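Side-chain contacts in hypothetical protein, IPT/TIG domain protein (Bacteroides ovatus, PDB 4HW6), which is of unknown function but probably helps to bind carbohydrate nutrients, combining an IPT/TIG domain with a six-bladed beta-propeller: residues K60-N63 / L69-I72; K83-G88 / L94-C99; V167-Q172 / M411-F416; E346-A349 / Y355-Y358; I418-C421 / V426-I429. One frame throughout, in Å; residues are numbered along the deposited sequence.

Contact 1: K60-N63 / L69-I72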
# COMPACT_ATOMS: atom_id res chain seq x y z
N LYS A 60 -10.01 -16.94 -23.95
CA LYS A 60 -10.57 -16.96 -25.29
C LYS A 60 -9.98 -18.16 -26.02
O LYS A 60 -8.78 -18.36 -25.98
CB LYS A 60 -10.24 -15.67 -26.04
CG LYS A 60 -11.31 -15.21 -27.03
CD LYS A 60 -11.27 -15.98 -28.35
CE LYS A 60 -12.19 -15.36 -29.40
NZ LYS A 60 -11.60 -14.16 -30.06
N VAL A 61 -10.84 -18.97 -26.64
CA VAL A 61 -10.43 -20.14 -27.39
C VAL A 61 -10.40 -19.78 -28.86
O VAL A 61 -11.40 -19.30 -29.41
CB VAL A 61 -11.39 -21.33 -27.17
CG1 VAL A 61 -10.96 -22.53 -27.99
CG2 VAL A 61 -11.47 -21.69 -25.69
N ILE A 62 -9.25 -20.01 -29.50
CA ILE A 62 -9.04 -19.69 -30.91
C ILE A 62 -9.35 -20.86 -31.84
O ILE A 62 -9.97 -20.68 -32.89
CB ILE A 62 -7.60 -19.23 -31.15
CG1 ILE A 62 -7.32 -17.97 -30.34
CG2 ILE A 62 -7.34 -18.99 -32.64
CD1 ILE A 62 -5.97 -17.35 -30.62
N ASN A 63 -8.89 -22.06 -31.48
CA ASN A 63 -9.25 -23.26 -32.23
C ASN A 63 -9.34 -24.46 -31.30
O ASN A 63 -8.85 -24.40 -30.15
CB ASN A 63 -8.28 -23.50 -33.42
CG ASN A 63 -6.89 -23.96 -32.99
OD1 ASN A 63 -6.74 -24.95 -32.27
ND2 ASN A 63 -5.87 -23.27 -33.47
N LEU A 69 -6.14 -27.66 -28.25
CA LEU A 69 -6.83 -26.39 -28.49
C LEU A 69 -5.83 -25.27 -28.27
O LEU A 69 -4.82 -25.46 -27.58
CB LEU A 69 -8.07 -26.25 -27.58
CG LEU A 69 -7.89 -26.19 -26.06
CD1 LEU A 69 -7.41 -24.79 -25.64
CD2 LEU A 69 -9.19 -26.52 -25.33
N LEU A 70 -6.09 -24.14 -28.91
CA LEU A 70 -5.30 -22.94 -28.77
C LEU A 70 -6.15 -21.90 -28.06
O LEU A 70 -7.27 -21.61 -28.49
CB LEU A 70 -4.88 -22.41 -30.15
CG LEU A 70 -4.08 -21.10 -30.22
CD1 LEU A 70 -2.70 -21.27 -29.59
CD2 LEU A 70 -3.94 -20.63 -31.67
N CYS A 71 -5.61 -21.32 -26.99
CA CYS A 71 -6.33 -20.30 -26.25
C CYS A 71 -5.38 -19.16 -25.85
O CYS A 71 -4.16 -19.24 -26.09
CB CYS A 71 -7.04 -20.91 -25.04
SG CYS A 71 -5.91 -21.41 -23.73
N ILE A 72 -5.95 -18.10 -25.31
CA ILE A 72 -5.20 -16.92 -24.89
C ILE A 72 -5.28 -16.79 -23.38
O ILE A 72 -6.38 -16.72 -22.79
CB ILE A 72 -5.77 -15.65 -25.56
CG1 ILE A 72 -5.65 -15.76 -27.08
CG2 ILE A 72 -5.06 -14.39 -25.08
CD1 ILE A 72 -6.25 -14.56 -27.80
O HOH W 1 -8.22 -14.79 -23.06

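Contact 2: K83-G88 / L94-C99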
# COMPACT_ATOMS: atom_id res chain seq x y z
N LYS A 83 -8.40 -25.77 -16.88
CA LYS A 83 -9.63 -26.55 -16.93
C LYS A 83 -10.27 -26.39 -18.31
O LYS A 83 -10.43 -25.27 -18.80
CB LYS A 83 -10.61 -26.07 -15.85
CG LYS A 83 -11.93 -26.83 -15.76
CD LYS A 83 -12.73 -26.37 -14.56
CE LYS A 83 -14.11 -27.03 -14.51
NZ LYS A 83 -14.89 -26.63 -13.30
N VAL A 84 -10.64 -27.51 -18.91
CA VAL A 84 -11.30 -27.53 -20.21
C VAL A 84 -12.65 -28.20 -20.03
O VAL A 84 -12.74 -29.30 -19.47
CB VAL A 84 -10.47 -28.31 -21.24
CG1 VAL A 84 -11.22 -28.41 -22.58
CG2 VAL A 84 -9.10 -27.66 -21.43
N SER A 85 -13.69 -27.54 -20.52
CA SER A 85 -15.06 -28.03 -20.45
C SER A 85 -15.69 -28.04 -21.83
O SER A 85 -15.39 -27.18 -22.67
CB SER A 85 -15.89 -27.11 -19.55
OG SER A 85 -15.39 -27.10 -18.22
N VAL A 86 -16.58 -29.00 -22.06
CA VAL A 86 -17.38 -29.02 -23.29
C VAL A 86 -18.85 -28.94 -22.89
O VAL A 86 -19.29 -29.64 -21.98
CB VAL A 86 -17.10 -30.29 -24.13
CG1 VAL A 86 -18.17 -30.48 -25.20
CG2 VAL A 86 -15.72 -30.19 -24.77
N VAL A 87 -19.60 -28.05 -23.54
CA VAL A 87 -21.02 -27.85 -23.26
C VAL A 87 -21.88 -28.46 -24.38
O VAL A 87 -21.40 -28.62 -25.50
CB VAL A 87 -21.39 -26.35 -23.09
CG1 VAL A 87 -20.54 -25.70 -22.02
CG2 VAL A 87 -21.23 -25.60 -24.40
N GLY A 88 -23.12 -28.78 -24.06
CA GLY A 88 -24.09 -29.30 -25.05
C GLY A 88 -24.79 -28.21 -25.85
O GLY A 88 -24.41 -27.03 -25.78
N LEU A 94 -21.24 -30.72 -20.19
CA LEU A 94 -21.32 -32.17 -20.32
C LEU A 94 -20.18 -32.85 -19.58
O LEU A 94 -20.39 -33.82 -18.84
CB LEU A 94 -21.29 -32.55 -21.81
CG LEU A 94 -22.58 -32.24 -22.56
CD1 LEU A 94 -22.36 -32.35 -24.06
CD2 LEU A 94 -23.69 -33.16 -22.09
N LYS A 95 -18.96 -32.35 -19.80
CA LYS A 95 -17.75 -32.87 -19.16
C LYS A 95 -16.76 -31.74 -18.91
O LYS A 95 -16.78 -30.72 -19.58
CB LYS A 95 -17.05 -33.90 -20.07
CG LYS A 95 -17.81 -35.16 -20.41
CD LYS A 95 -17.84 -36.15 -19.27
CE LYS A 95 -18.57 -37.41 -19.69
NZ LYS A 95 -18.46 -38.47 -18.66
N SER A 96 -15.86 -31.97 -17.96
CA SER A 96 -14.72 -31.11 -17.78
C SER A 96 -13.56 -31.93 -17.24
O SER A 96 -13.75 -32.96 -16.61
CB SER A 96 -15.04 -29.97 -16.81
OG SER A 96 -15.26 -30.48 -15.51
N GLY A 97 -12.36 -31.44 -17.51
CA GLY A 97 -11.14 -32.02 -16.98
C GLY A 97 -10.21 -30.90 -16.57
O GLY A 97 -10.33 -29.77 -17.06
N VAL A 98 -9.31 -31.20 -15.64
CA VAL A 98 -8.29 -30.25 -15.20
C VAL A 98 -6.93 -30.94 -15.27
O VAL A 98 -6.79 -32.12 -14.95
CB VAL A 98 -8.53 -29.73 -13.76
CG1 VAL A 98 -7.67 -28.51 -13.48
CG2 VAL A 98 -10.00 -29.40 -13.54
N CYS A 99 -5.93 -30.19 -15.73
CA CYS A 99 -4.56 -30.67 -15.79
C CYS A 99 -3.98 -30.84 -14.39
O CYS A 99 -4.34 -30.10 -13.47
CB CYS A 99 -3.72 -29.67 -16.58
SG CYS A 99 -2.13 -30.30 -17.09
O HOH W 2 -16.77 -28.54 -13.60

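Contact 3: V167-Q172 / M411-F416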
# COMPACT_ATOMS: atom_id res chain seq x y z
N VAL A 167 -11.75 7.76 2.00
CA VAL A 167 -12.05 6.88 0.90
C VAL A 167 -12.91 5.74 1.45
O VAL A 167 -12.44 4.95 2.28
CB VAL A 167 -10.78 6.33 0.24
CG1 VAL A 167 -11.14 5.39 -0.88
CG2 VAL A 167 -9.87 7.46 -0.28
N ASP A 168 -14.15 5.68 0.99
CA ASP A 168 -15.16 4.70 1.41
C ASP A 168 -15.34 3.68 0.29
O ASP A 168 -16.00 3.96 -0.71
CB ASP A 168 -16.46 5.45 1.70
CG ASP A 168 -17.62 4.56 2.10
OD1 ASP A 168 -17.58 3.31 1.95
OD2 ASP A 168 -18.63 5.14 2.53
N PHE A 169 -14.77 2.50 0.45
CA PHE A 169 -14.78 1.50 -0.63
C PHE A 169 -16.16 0.88 -0.85
O PHE A 169 -16.50 0.51 -1.98
CB PHE A 169 -13.74 0.41 -0.37
CG PHE A 169 -12.32 0.84 -0.61
CD1 PHE A 169 -11.61 1.53 0.37
CD2 PHE A 169 -11.68 0.57 -1.80
CE1 PHE A 169 -10.30 1.93 0.17
CE2 PHE A 169 -10.36 0.95 -2.00
CZ PHE A 169 -9.66 1.65 -1.02
N VAL A 170 -16.96 0.75 0.22
CA VAL A 170 -18.27 0.11 0.11
C VAL A 170 -19.17 0.99 -0.76
O VAL A 170 -19.85 0.50 -1.65
CB VAL A 170 -18.91 -0.11 1.50
CG1 VAL A 170 -20.40 -0.47 1.41
CG2 VAL A 170 -18.14 -1.19 2.26
N ASN A 171 -19.15 2.30 -0.51
CA ASN A 171 -19.97 3.24 -1.27
C ASN A 171 -19.24 3.88 -2.46
O ASN A 171 -19.84 4.66 -3.21
CB ASN A 171 -20.51 4.31 -0.34
CG ASN A 171 -21.40 3.71 0.71
OD1 ASN A 171 -22.35 3.03 0.37
ND2 ASN A 171 -21.06 3.90 1.99
N GLN A 172 -17.96 3.53 -2.64
CA GLN A 172 -17.16 4.06 -3.74
C GLN A 172 -17.27 5.59 -3.76
O GLN A 172 -17.63 6.20 -4.76
CB GLN A 172 -17.59 3.43 -5.06
CG GLN A 172 -17.50 1.91 -5.06
CD GLN A 172 -16.11 1.42 -5.39
OE1 GLN A 172 -15.65 1.60 -6.52
NE2 GLN A 172 -15.44 0.78 -4.43
N MSE A 411 -4.24 -5.07 2.34
CA MSE A 411 -4.05 -6.52 2.42
C MSE A 411 -5.20 -7.27 1.74
O MSE A 411 -5.02 -8.37 1.20
CB MSE A 411 -3.91 -6.96 3.87
CG MSE A 411 -2.64 -6.47 4.56
SE MSE A 411 -2.40 -7.32 6.29
CE MSE A 411 -3.12 -9.05 5.84
N LYS A 412 -6.39 -6.69 1.76
CA LYS A 412 -7.54 -7.36 1.17
C LYS A 412 -7.44 -7.40 -0.35
O LYS A 412 -7.72 -8.41 -1.00
CB LYS A 412 -8.84 -6.69 1.61
CG LYS A 412 -10.09 -7.33 1.05
CD LYS A 412 -11.33 -6.97 1.86
CE LYS A 412 -11.90 -5.61 1.50
NZ LYS A 412 -13.14 -5.34 2.30
N ARG A 413 -7.04 -6.28 -0.94
CA ARG A 413 -6.99 -6.15 -2.40
C ARG A 413 -5.57 -6.34 -2.94
O ARG A 413 -5.36 -6.20 -4.14
CB ARG A 413 -7.56 -4.80 -2.82
CG ARG A 413 -8.97 -4.58 -2.29
CD ARG A 413 -9.62 -3.29 -2.75
NE ARG A 413 -10.94 -3.14 -2.14
CZ ARG A 413 -11.18 -2.73 -0.89
NH1 ARG A 413 -10.19 -2.36 -0.09
NH2 ARG A 413 -12.43 -2.68 -0.44
N LYS A 414 -4.62 -6.61 -2.04
CA LYS A 414 -3.20 -6.87 -2.36
C LYS A 414 -2.58 -5.79 -3.26
O LYS A 414 -2.12 -6.08 -4.35
CB LYS A 414 -3.03 -8.25 -3.01
CG LYS A 414 -3.58 -9.42 -2.20
CD LYS A 414 -2.89 -9.61 -0.87
CE LYS A 414 -3.32 -10.93 -0.23
NZ LYS A 414 -3.51 -10.84 1.25
N CYS A 415 -2.56 -4.56 -2.77
CA CYS A 415 -2.01 -3.44 -3.54
C CYS A 415 -1.58 -2.33 -2.61
O CYS A 415 -2.06 -2.25 -1.47
CB CYS A 415 -3.05 -2.93 -4.54
SG CYS A 415 -4.58 -2.32 -3.77
N PHE A 416 -0.64 -1.51 -3.07
CA PHE A 416 -0.29 -0.28 -2.38
C PHE A 416 -1.12 0.89 -2.92
O PHE A 416 -1.40 0.95 -4.13
CB PHE A 416 1.16 0.09 -2.60
CG PHE A 416 2.15 -0.82 -1.95
CD1 PHE A 416 2.64 -1.92 -2.62
CD2 PHE A 416 2.61 -0.57 -0.66
CE1 PHE A 416 3.57 -2.76 -2.03
CE2 PHE A 416 3.54 -1.42 -0.06
CZ PHE A 416 4.01 -2.49 -0.75

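Contact 4: E346-A349 / Y355-Y358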
# COMPACT_ATOMS: atom_id res chain seq x y z
N GLU A 346 6.70 -12.87 2.49
CA GLU A 346 6.64 -14.32 2.64
C GLU A 346 8.00 -15.03 2.53
O GLU A 346 8.20 -16.07 3.14
CB GLU A 346 5.62 -14.92 1.67
CG GLU A 346 4.17 -14.61 2.06
CD GLU A 346 3.82 -15.08 3.47
OE1 GLU A 346 4.05 -16.27 3.78
OE2 GLU A 346 3.33 -14.25 4.28
N ALA A 347 8.95 -14.44 1.81
CA ALA A 347 10.32 -14.93 1.81
C ALA A 347 10.98 -14.92 3.21
O ALA A 347 11.92 -15.66 3.43
CB ALA A 347 11.17 -14.15 0.83
N TYR A 348 10.48 -14.10 4.13
CA TYR A 348 11.03 -14.04 5.49
C TYR A 348 10.28 -14.92 6.49
O TYR A 348 10.53 -14.81 7.69
CB TYR A 348 10.95 -12.61 6.04
CG TYR A 348 11.63 -11.51 5.22
CD1 TYR A 348 12.60 -11.81 4.26
CD2 TYR A 348 11.34 -10.17 5.47
CE1 TYR A 348 13.23 -10.80 3.54
CE2 TYR A 348 11.96 -9.16 4.75
CZ TYR A 348 12.90 -9.49 3.78
OH TYR A 348 13.51 -8.45 3.09
N ALA A 349 9.36 -15.75 6.02
CA ALA A 349 8.53 -16.58 6.91
C ALA A 349 9.41 -17.32 7.91
O ALA A 349 10.36 -18.02 7.54
CB ALA A 349 7.69 -17.58 6.10
N TYR A 355 8.92 -8.73 8.13
CA TYR A 355 8.41 -7.52 7.42
C TYR A 355 9.49 -6.74 6.70
O TYR A 355 10.60 -6.60 7.20
CB TYR A 355 7.73 -6.55 8.40
CG TYR A 355 6.48 -7.13 9.01
CD1 TYR A 355 6.56 -7.93 10.13
CD2 TYR A 355 5.24 -6.92 8.43
CE1 TYR A 355 5.43 -8.50 10.68
CE2 TYR A 355 4.10 -7.50 8.95
CZ TYR A 355 4.20 -8.27 10.09
OH TYR A 355 3.10 -8.87 10.66
N ASP A 356 9.14 -6.23 5.51
CA ASP A 356 9.87 -5.16 4.89
C ASP A 356 9.20 -3.83 5.25
O ASP A 356 8.01 -3.79 5.58
CB ASP A 356 9.88 -5.32 3.37
CG ASP A 356 10.97 -6.26 2.87
OD1 ASP A 356 12.05 -6.36 3.48
OD2 ASP A 356 10.75 -6.91 1.81
N PHE A 357 9.95 -2.74 5.17
CA PHE A 357 9.46 -1.40 5.46
C PHE A 357 9.46 -0.60 4.15
O PHE A 357 10.53 -0.21 3.63
CB PHE A 357 10.35 -0.73 6.52
CG PHE A 357 9.80 0.58 7.05
CD1 PHE A 357 8.61 0.59 7.82
CD2 PHE A 357 10.47 1.77 6.84
CE1 PHE A 357 8.12 1.79 8.33
CE2 PHE A 357 9.98 2.96 7.36
CZ PHE A 357 8.81 2.95 8.11
N TYR A 358 8.27 -0.35 3.60
CA TYR A 358 8.11 0.44 2.37
C TYR A 358 7.84 1.87 2.72
O TYR A 358 6.98 2.16 3.55
CB TYR A 358 6.94 -0.08 1.52
CG TYR A 358 7.21 -1.40 0.86
CD1 TYR A 358 7.22 -2.60 1.57
CD2 TYR A 358 7.42 -1.45 -0.51
CE1 TYR A 358 7.47 -3.80 0.94
CE2 TYR A 358 7.71 -2.64 -1.15
CZ TYR A 358 7.71 -3.80 -0.44
OH TYR A 358 7.97 -4.93 -1.13

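Contact 5: I418-C421 / V426-I429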
# COMPACT_ATOMS: atom_id res chain seq x y z
N ILE A 418 -0.47 5.05 -3.03
CA ILE A 418 0.54 6.07 -2.86
C ILE A 418 -0.09 7.44 -3.04
O ILE A 418 -0.73 7.70 -4.07
CB ILE A 418 1.66 5.95 -3.92
CG1 ILE A 418 2.22 4.52 -3.97
CG2 ILE A 418 2.75 7.01 -3.68
CD1 ILE A 418 2.92 4.07 -2.70
N GLY A 419 0.10 8.32 -2.06
CA GLY A 419 -0.34 9.70 -2.16
C GLY A 419 0.74 10.48 -2.88
O GLY A 419 1.78 10.83 -2.31
N ASP A 420 0.47 10.73 -4.15
CA ASP A 420 1.43 11.32 -5.06
C ASP A 420 1.12 12.82 -5.12
O ASP A 420 0.39 13.30 -5.99
CB ASP A 420 1.28 10.62 -6.40
CG ASP A 420 2.37 10.95 -7.39
OD1 ASP A 420 3.42 11.44 -6.96
OD2 ASP A 420 2.19 10.62 -8.59
N CYS A 421 1.69 13.55 -4.15
CA CYS A 421 1.18 14.86 -3.78
C CYS A 421 1.16 15.91 -4.87
O CYS A 421 0.15 16.57 -5.03
CB CYS A 421 1.91 15.41 -2.55
SG CYS A 421 1.35 14.54 -1.10
N VAL A 426 -4.12 9.72 -5.94
CA VAL A 426 -3.75 8.45 -5.33
C VAL A 426 -3.38 7.47 -6.44
O VAL A 426 -4.18 7.15 -7.32
CB VAL A 426 -4.89 7.85 -4.48
CG1 VAL A 426 -4.44 6.54 -3.85
CG2 VAL A 426 -5.36 8.82 -3.42
N ARG A 427 -2.14 7.00 -6.39
CA ARG A 427 -1.63 6.02 -7.32
C ARG A 427 -1.76 4.63 -6.67
O ARG A 427 -1.85 4.51 -5.44
CB ARG A 427 -0.17 6.30 -7.66
CG ARG A 427 0.15 7.72 -8.11
CD ARG A 427 -0.36 8.06 -9.49
NE ARG A 427 0.38 7.43 -10.58
CZ ARG A 427 1.62 7.74 -10.97
NH1 ARG A 427 2.30 8.73 -10.43
NH2 ARG A 427 2.17 7.09 -11.97
N LYS A 428 -1.81 3.61 -7.50
CA LYS A 428 -1.87 2.22 -7.03
C LYS A 428 -0.68 1.43 -7.57
O LYS A 428 -0.28 1.61 -8.72
CB LYS A 428 -3.18 1.60 -7.47
CG LYS A 428 -3.41 0.14 -7.10
CD LYS A 428 -4.84 -0.21 -7.52
CE LYS A 428 -5.10 -1.69 -7.60
NZ LYS A 428 -6.51 -1.90 -8.07
N ILE A 429 -0.10 0.59 -6.72
CA ILE A 429 0.91 -0.38 -7.18
C ILE A 429 0.34 -1.77 -6.95
O ILE A 429 0.02 -2.14 -5.83
CB ILE A 429 2.27 -0.23 -6.45
CG1 ILE A 429 2.83 1.19 -6.58
CG2 ILE A 429 3.26 -1.26 -7.01
CD1 ILE A 429 4.14 1.42 -5.83

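Contact 1: K60-N63 / L69-I72
The carbonyl oxygen of L70 serves two successive residues of the opposing strand. I62 N lies 2.7 Å from L70 O in a fairly straight bond, while N63 N reaches the same L70 O only weakly, at 3.4 Å. This shared acceptor marks a classic beta bulge, in which one extra residue is taken up on strand 57-64. L70 N returns a bond of 3.0 Å to N63 O. On the other side of the bulge, I72 N donates to K60 O at 2.9 Å, and a water between K60 N and I72 O extends the connection between the backbones.

I62 leans toward the partner strand and lies side by side with L70, its CG2 3.9 Å from L70 CD2. Its longer branch goes the other way along the strand and brings CD1 to 3.9 Å from I72 CG1, so that one isoleucine bridges two residues of the neighbour. N63 has its CG between the backbone N and the carbonyl carbon (chi1 72°), which folds the carboxamide back over L70 and leaves ND2 3.6 Å from L70 CB.

Strands 57-64 and 68-72 form a beta hairpin of the IPT/TIG domain. L69 and C71 bond through their backbones to V38 and V36, so strand 68-72 lies between 57-64 and 35-41 in the sheet. V61 and L69 pack on V50 and V52 of strand 50-54, whereas I62 and L70 touch R35 of strand 35-41.

Contact 2: K83-G88 / L94-C99
V84 and G97 exchange two backbone hydrogen bonds, V84 N to G97 O and G97 N to V84 O, each 2.9 Å long and each nearly straight. One step further along, V86 N donates to K95 O at 3.0 Å, but V86 O is shared. It takes a bond of 2.9 Å from L94 N and a weak one from K95 N. L94 and K95 therefore both face V86, a classic beta bulge close to the turn.

Polar side chains meet on the face that carries K83, S85, S96 and V98. K83 runs fully extended, its CG anti to the backbone N (chi1 -178°), and this carries NZ along the neighbouring strand to a water 2.7 Å away. The same water lies within hydrogen-bonding distance of S96 OG, which also has a weak bond to E93. S85 OG sits 3.2 Å from S96 CB across a non-hydrogen-bonded pair and makes a weak hydrogen bond to E93 as well. On the face of V84 and V86, K95 leads away from the partner strand to a salt bridge with E19.

Apolar contacts complete the pairing. V98 CG2 touches the aliphatic part of K83 at CG, 3.9 Å off, and from the bulge L94 reaches over the backbone of G88, with CD1 3.6 Å from G88 CA. V84 rests on V22 and V50, and V86 on F14 and I20. This is an antiparallel beta hairpin whose second strand, 93-98, is outermost in its sheet within the chain, in the immunoglobulin-like IPT/TIG domain.

Contact 3: V167-Q172 / M411-F416
F169 and R413 make the whole contact between these segments: the guanidinium lies flat on one face of the phenyl ring, with the planes only 15° apart and the centres 4.0 Å from each other. The stack is off-centre, a cation-pi pair in which R413 CZ stands 32° off the ring normal. R413 NH1 comes over the middle of the ring. R413 CZ lies 3.5 Å from F169 CD2, and R413 NH2 slips past the rim to 3.4 Å from F169 CB. The arginine, extended from CG to NE, and the phenylalanine together span the 11.1 Å between the CA atoms of F169 and R413.

Its polar edge is well occupied. R413 NH1 forms a salt bridge with D410 and a hydrogen bond to Y152 O, and R413 NH2 a salt bridge with D153, so the group is held in its rotation as it lies on the ring. K412 CE packs on the opposite face of the guanidinium, toward its rim, and K412 NZ also meets D153.

The backbone round F169 is held by D168. Its OD1 accepts from N171 N at 3.1 Å, an Asx motif, and its OD2 from N171 ND2 at 2.8 Å. On the other segment, K414 NZ ties back to M411 O at 2.9 Å, beside the G1 bulge in which K414 and C415 face D410. Two turns at strand ends thus meet between neighbouring blades of the beta-propeller, one built around strand 164-168 and the other around strand 415-420, where strand 109-115 joins the C-terminal strands, as in the usual closure of a propeller.

Contact 4: E346-A349 / Y355-Y358
Y348 reaches D356 by one edge of its ring and its hydroxyl; its CB points toward strand 355-361. CG is anti to the carbonyl carbon (chi1 -56°), and the small second torsion (chi2 -19°) turns the CD2 and CE2 edge to the strand. CD2, the first atom to meet it, lies 3.9 Å from Y355 N, with Y355 N near the plane of the ring. Next along, CE2 comes within 3.8 Å of Y355 O. It is closer still to D356 OD1, at 3.1 Å. Y348 CZ is also close to D356 OD1, at 3.3 Å, and at the tip OH donates a short hydrogen bond of 2.6 Å to D356 OD1.

That oxygen is met on its syn side, slightly out of the carboxylate plane. Ring and carboxylate stand nearly perpendicular, their planes 86° apart. The other oxygen of the acid, OD2, accepts from N345 ND2, so each oxygen of this buried group has a donor, and its charge is probably eased by both. A phenylalanine in place of Y348 would probably leave D356 OD1 without its hydroxyl donor, and the carboxylate less firmly held in its rotation.

The tyrosine stands at the end of a short 3-10 segment, closed by A349 N bonding to E346 O at 3.1 Å. This segment belongs to the connection between strands 337-344 and 355-361 of one propeller blade, which the Y348 hydroxyl ties to the start of the second strand. D356 bonds through its backbone to V343 of strand 337-344, and F357 to L370, while T371 and P372, just past strand 366-370, pack against both Y348 and D356.

Contact 5: I418-C421 / V426-I429
R427 and D420 form a salt bridge within the hairpin, with R427 NH1 2.6 Å from D420 OD2. The arginine arrives by a curled route: chi2 (-72°) and chi3 (-73°) both bend the chain, turning the NH1 edge of the guanidinium to D420 OD2. On the way R427 CG rests 3.6 Å from D420 CB. With chi1 at -169°, the D420 carboxylate is on the far side of CB from the backbone N, toward the arginine. The oxygen lies in the guanidinium plane, but its own carboxylate is met on the anti side and from somewhat above.

Neither charge depends on this one bond. R427 NH1 also donates to L400 O and NH2 pairs with D392, while D420 OD1 accepts from N402 N and OD2 from N423. A leucine in place of R427 would probably leave D420, which is buried, and also D392 without this arginine's charge.

Beneath the ion pair, I418 and R427 are a hydrogen-bonded antiparallel pair, with I418 N to R427 O and R427 N to I418 O both 2.8 Å. I418 lies obliquely against I429, its CG1 4.1 Å from I429 CD1.

In this propeller blade 425-431 is the middle strand, between 109-115 and 415-420, and 415-420 is followed by 404-410. G419 bonds onward to T405 and S406 of strand 404-410, and V426 to F114 and L115 of strand 109-115.

From the N terminus, contacts 1 and 2 come in series, each closing a short beta hairpin of the IPT/TIG domain; they share one sheet and touch where L69 CD2 packs on V84 CG1. Contact 3 closes a long loop, 238 residues between its segments, and joins the blade of strand 164-168 to the last blade of the propeller. Contact 4, a local closure, falls within that span. Contact 5 follows and tightens the final hairpin, using the same strand 415-420 as contact 3. F416 of contact 3 touches contacts 4 and 5, packing on Y358 and bonding through its backbone to I429. Contacts 1 and 2 lie at least about 21 Å from the others by nearest atoms.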